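PDB 4F53: SusD homolog from Bacteroides ovatus, which probably binds glycans, perhaps mucin O-glycans, at the bacterial surface as a SusD-family lipoprotein with a TPR-like helical fold. Local coordinates for residues A[382-394]-A[406-418]. Numbering follows the deposited sequence.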
# COMPACT_ATOMS: atom_id res chain seq x y z
N TYR A 382 -4.20 18.90 -17.43
CA TYR A 382 -3.82 18.46 -16.09
C TYR A 382 -2.30 18.55 -15.92
O TYR A 382 -1.84 19.10 -14.92
CB TYR A 382 -4.34 17.06 -15.79
CG TYR A 382 -4.04 16.62 -14.37
CD1 TYR A 382 -4.85 17.03 -13.31
CD2 TYR A 382 -2.93 15.81 -14.08
CE1 TYR A 382 -4.56 16.64 -12.00
CE2 TYR A 382 -2.66 15.40 -12.78
CZ TYR A 382 -3.47 15.82 -11.74
OH TYR A 382 -3.17 15.43 -10.44
N LEU A 383 -1.53 18.05 -16.91
CA LEU A 383 -0.06 18.05 -16.92
C LEU A 383 0.54 19.46 -16.81
O LEU A 383 1.64 19.61 -16.29
CB LEU A 383 0.47 17.36 -18.20
CG LEU A 383 0.29 15.82 -18.28
CD1 LEU A 383 0.69 15.29 -19.66
CD2 LEU A 383 1.07 15.11 -17.20
N ALA A 384 -0.19 20.49 -17.24
CA ALA A 384 0.23 21.90 -17.20
C ALA A 384 -0.28 22.63 -15.94
O ALA A 384 0.06 23.80 -15.74
CB ALA A 384 -0.28 22.61 -18.45
N SER A 385 -1.07 21.97 -15.12
CA SER A 385 -1.70 22.52 -13.90
C SER A 385 -0.64 23.00 -12.89
O SER A 385 0.35 22.29 -12.64
CB SER A 385 -2.63 21.48 -13.26
OG SER A 385 -3.02 21.79 -11.93
N THR A 386 -0.87 24.20 -12.31
CA THR A 386 0.02 24.80 -11.29
C THR A 386 -0.78 25.13 -9.98
O THR A 386 -0.34 25.94 -9.17
CB THR A 386 0.76 26.03 -11.83
OG1 THR A 386 -0.20 26.98 -12.30
CG2 THR A 386 1.76 25.68 -12.93
N GLY A 387 -1.89 24.43 -9.78
CA GLY A 387 -2.75 24.55 -8.61
C GLY A 387 -2.04 24.20 -7.32
O GLY A 387 -1.30 23.22 -7.24
N LYS A 388 -2.21 25.05 -6.32
CA LYS A 388 -1.53 24.86 -5.04
C LYS A 388 -2.48 24.34 -3.98
O LYS A 388 -3.64 24.75 -3.95
CB LYS A 388 -0.89 26.19 -4.58
CG LYS A 388 0.26 26.68 -5.48
CD LYS A 388 1.49 25.75 -5.56
CE LYS A 388 2.57 26.33 -6.44
NZ LYS A 388 2.14 26.46 -7.86
N VAL A 389 -1.96 23.45 -3.11
CA VAL A 389 -2.72 22.83 -2.02
C VAL A 389 -3.07 23.88 -0.99
O VAL A 389 -2.19 24.58 -0.49
CB VAL A 389 -2.00 21.62 -1.38
CG1 VAL A 389 -2.76 21.08 -0.17
CG2 VAL A 389 -1.79 20.51 -2.41
N GLU A 390 -4.35 24.01 -0.70
CA GLU A 390 -4.86 24.96 0.28
C GLU A 390 -5.17 24.23 1.59
O GLU A 390 -5.18 22.99 1.63
CB GLU A 390 -6.12 25.65 -0.29
CG GLU A 390 -5.75 26.95 -0.97
CD GLU A 390 -6.30 27.16 -2.36
OE1 GLU A 390 -7.53 27.03 -2.55
OE2 GLU A 390 -5.50 27.53 -3.26
N ALA A 391 -5.43 25.00 2.64
CA ALA A 391 -5.77 24.53 3.98
C ALA A 391 -7.06 23.70 3.97
O ALA A 391 -7.97 23.98 3.19
CB ALA A 391 -5.95 25.73 4.91
N TYR A 392 -7.16 22.70 4.84
CA TYR A 392 -8.38 21.92 4.96
C TYR A 392 -9.37 22.65 5.87
O TYR A 392 -9.07 22.92 7.04
CB TYR A 392 -8.07 20.50 5.48
CG TYR A 392 -9.30 19.70 5.81
CD1 TYR A 392 -10.19 19.30 4.80
CD2 TYR A 392 -9.59 19.34 7.12
CE1 TYR A 392 -11.35 18.58 5.11
CE2 TYR A 392 -10.73 18.60 7.43
CZ TYR A 392 -11.61 18.23 6.42
OH TYR A 392 -12.70 17.46 6.74
N LYS A 393 -10.52 23.03 5.32
CA LYS A 393 -11.59 23.69 6.08
C LYS A 393 -12.64 22.63 6.40
O LYS A 393 -13.29 22.16 5.47
CB LYS A 393 -12.19 24.87 5.31
CG LYS A 393 -11.24 26.06 5.10
CD LYS A 393 -11.78 27.06 4.06
CE LYS A 393 -12.72 28.12 4.60
NZ LYS A 393 -13.24 29.02 3.53
N ASP A 394 -12.75 22.18 7.68
CA ASP A 394 -13.75 21.19 8.09
C ASP A 394 -15.18 21.69 7.67
O ASP A 394 -15.64 22.72 8.17
CB ASP A 394 -13.68 20.88 9.61
CG ASP A 394 -14.59 19.75 10.12
OD1 ASP A 394 -15.56 19.38 9.40
OD2 ASP A 394 -14.36 19.28 11.25
N TYR A 406 -12.12 19.90 12.80
CA TYR A 406 -10.93 19.16 12.46
C TYR A 406 -10.17 19.77 11.29
O TYR A 406 -9.36 19.10 10.65
CB TYR A 406 -11.26 17.67 12.24
CG TYR A 406 -11.60 16.98 13.54
CD1 TYR A 406 -10.64 16.86 14.55
CD2 TYR A 406 -12.88 16.52 13.80
CE1 TYR A 406 -10.96 16.27 15.78
CE2 TYR A 406 -13.20 15.89 15.01
CZ TYR A 406 -12.23 15.79 16.00
OH TYR A 406 -12.51 15.17 17.20
N SER A 407 -10.33 21.09 11.09
CA SER A 407 -9.59 21.87 10.08
C SER A 407 -8.07 21.76 10.35
O SER A 407 -7.64 21.62 11.50
CB SER A 407 -10.01 23.33 10.13
OG SER A 407 -11.40 23.52 9.93
N GLY A 408 -7.29 21.83 9.30
CA GLY A 408 -5.84 21.77 9.39
C GLY A 408 -5.22 22.19 8.08
O GLY A 408 -5.92 22.70 7.20
N ALA A 409 -3.90 22.02 7.94
CA ALA A 409 -3.25 22.41 6.70
C ALA A 409 -2.10 21.52 6.35
O ALA A 409 -1.35 21.12 7.24
CB ALA A 409 -2.77 23.85 6.79
N ILE A 410 -1.99 21.17 5.06
CA ILE A 410 -0.87 20.41 4.50
C ILE A 410 0.17 21.46 4.11
O ILE A 410 -0.14 22.39 3.36
CB ILE A 410 -1.26 19.47 3.33
CG1 ILE A 410 -2.22 18.35 3.80
CG2 ILE A 410 0.02 18.86 2.71
CD1 ILE A 410 -3.04 17.73 2.74
N ASN A 411 1.38 21.34 4.63
CA ASN A 411 2.39 22.34 4.29
C ASN A 411 3.25 21.84 3.13
O ASN A 411 4.23 21.12 3.34
CB ASN A 411 3.21 22.71 5.53
CG ASN A 411 2.33 23.27 6.65
OD1 ASN A 411 1.56 24.24 6.48
ND2 ASN A 411 2.37 22.61 7.81
N THR A 412 2.85 22.20 1.90
CA THR A 412 3.57 21.79 0.68
C THR A 412 3.28 22.78 -0.45
O THR A 412 2.18 23.31 -0.51
CB THR A 412 3.19 20.33 0.23
OG1 THR A 412 3.96 20.03 -0.92
CG2 THR A 412 1.72 20.17 -0.19
N ASN A 413 4.22 22.92 -1.37
CA ASN A 413 4.04 23.78 -2.55
C ASN A 413 4.05 22.94 -3.84
O ASN A 413 4.07 23.50 -4.94
CB ASN A 413 5.13 24.86 -2.63
CG ASN A 413 4.67 26.21 -2.15
OD1 ASN A 413 3.67 26.77 -2.63
ND2 ASN A 413 5.39 26.77 -1.19
N VAL A 414 3.98 21.59 -3.69
CA VAL A 414 4.00 20.64 -4.80
C VAL A 414 2.76 20.85 -5.69
O VAL A 414 1.64 21.00 -5.21
CB VAL A 414 4.16 19.14 -4.34
CG1 VAL A 414 2.90 18.59 -3.67
CG2 VAL A 414 4.60 18.24 -5.49
N THR A 415 3.00 20.88 -6.99
CA THR A 415 1.95 20.98 -7.98
C THR A 415 2.26 19.96 -9.09
O THR A 415 3.18 19.14 -8.94
CB THR A 415 1.70 22.42 -8.44
OG1 THR A 415 0.49 22.38 -9.23
CG2 THR A 415 2.89 23.05 -9.20
N VAL A 416 1.43 19.94 -10.15
CA VAL A 416 1.50 18.95 -11.22
C VAL A 416 2.61 19.26 -12.24
O VAL A 416 3.46 18.40 -12.47
CB VAL A 416 0.14 18.74 -11.92
CG1 VAL A 416 0.21 17.59 -12.92
CG2 VAL A 416 -0.97 18.51 -10.90
N ALA A 417 2.56 20.45 -12.89
CA ALA A 417 3.49 20.85 -13.96
C ALA A 417 4.94 20.55 -13.56
O ALA A 417 5.42 21.05 -12.53
CB ALA A 417 3.30 22.31 -14.33
N TRP A 418 5.58 19.61 -14.29
CA TRP A 418 6.95 19.17 -14.07
C TRP A 418 7.91 20.38 -14.09
O TRP A 418 8.00 21.07 -15.10
CB TRP A 418 7.36 18.16 -15.15
CG TRP A 418 8.77 17.70 -14.98
CD1 TRP A 418 9.88 18.19 -15.61
CD2 TRP A 418 9.24 16.70 -14.06
NE1 TRP A 418 11.00 17.53 -15.19
CE2 TRP A 418 10.65 16.62 -14.21
CE3 TRP A 418 8.61 15.87 -13.11
CZ2 TRP A 418 11.42 15.70 -13.50
CZ3 TRP A 418 9.39 14.99 -12.37
CH2 TRP A 418 10.78 14.90 -12.58
O HOH W 1 4.05 17.98 -16.22
O HOH W 2 0.66 22.74 -3.44
O HOH W 3 -4.54 21.07 3.34
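Tyr392 and Gly408 pair backbone to backbone in both directions. Tyr392 N gives to Gly408 O at 2.7 Å, and Gly408 N returns a longer bond to Tyr392 O. Next to this pair, Asp394 N donates to Ser407 OG at 2.9 Å. That hydroxyl also bonds Asp405. Tyr406 N meets Asp394 OD2 at 2.8 Å, nearly straight (172°), on the lone pair turned away from OD1; OD1 itself holds Leu396 N. At the other end, Ala417 N donates to Ser385 O at 2.9 Å.

Thr415 OG1 donates to Gly387 O at 2.8 Å, tilted 31° from the carbonyl plane. In Thr415 the hydroxyl lies anti to the backbone N (chi1 -170°), which turns it to the 382-394 run, while CG2 lies near Lys388 NZ. A valine here would probably leave Gly387 O without this donor. Lys388 bends at chi2 and chi4, and its NZ bonds back to Thr386 O.

The two runs are the antiparallel arms of a long excursion between helix 379-383 and helix 423-438, with the Tyr392-Gly408 pair as a single antiparallel bridge of the hydrogen-bonded kind. Three waters also join the arms. One accepts from Val389 N and donates to Val414 O; another links Glu390 O to Ile410 N; a third links Leu383 O to Trp418 N.

Val416 puts CG2 over one face of the Tyr382 ring, 4.2 Å from its centroid, a CH-pi contact. Its CG1 touches Tyr382 CE2 at 3.6 Å. The Tyr382 hydroxyl bonds Gln433 of helix 423-438. Val389 reaches Ile410 with CG1 and Thr412 CG2 with CB and CG2; all three residues also touch Tyr270 of helix 265-273. The Tyr392 ring meets Tyr406 O at its edge, in plane.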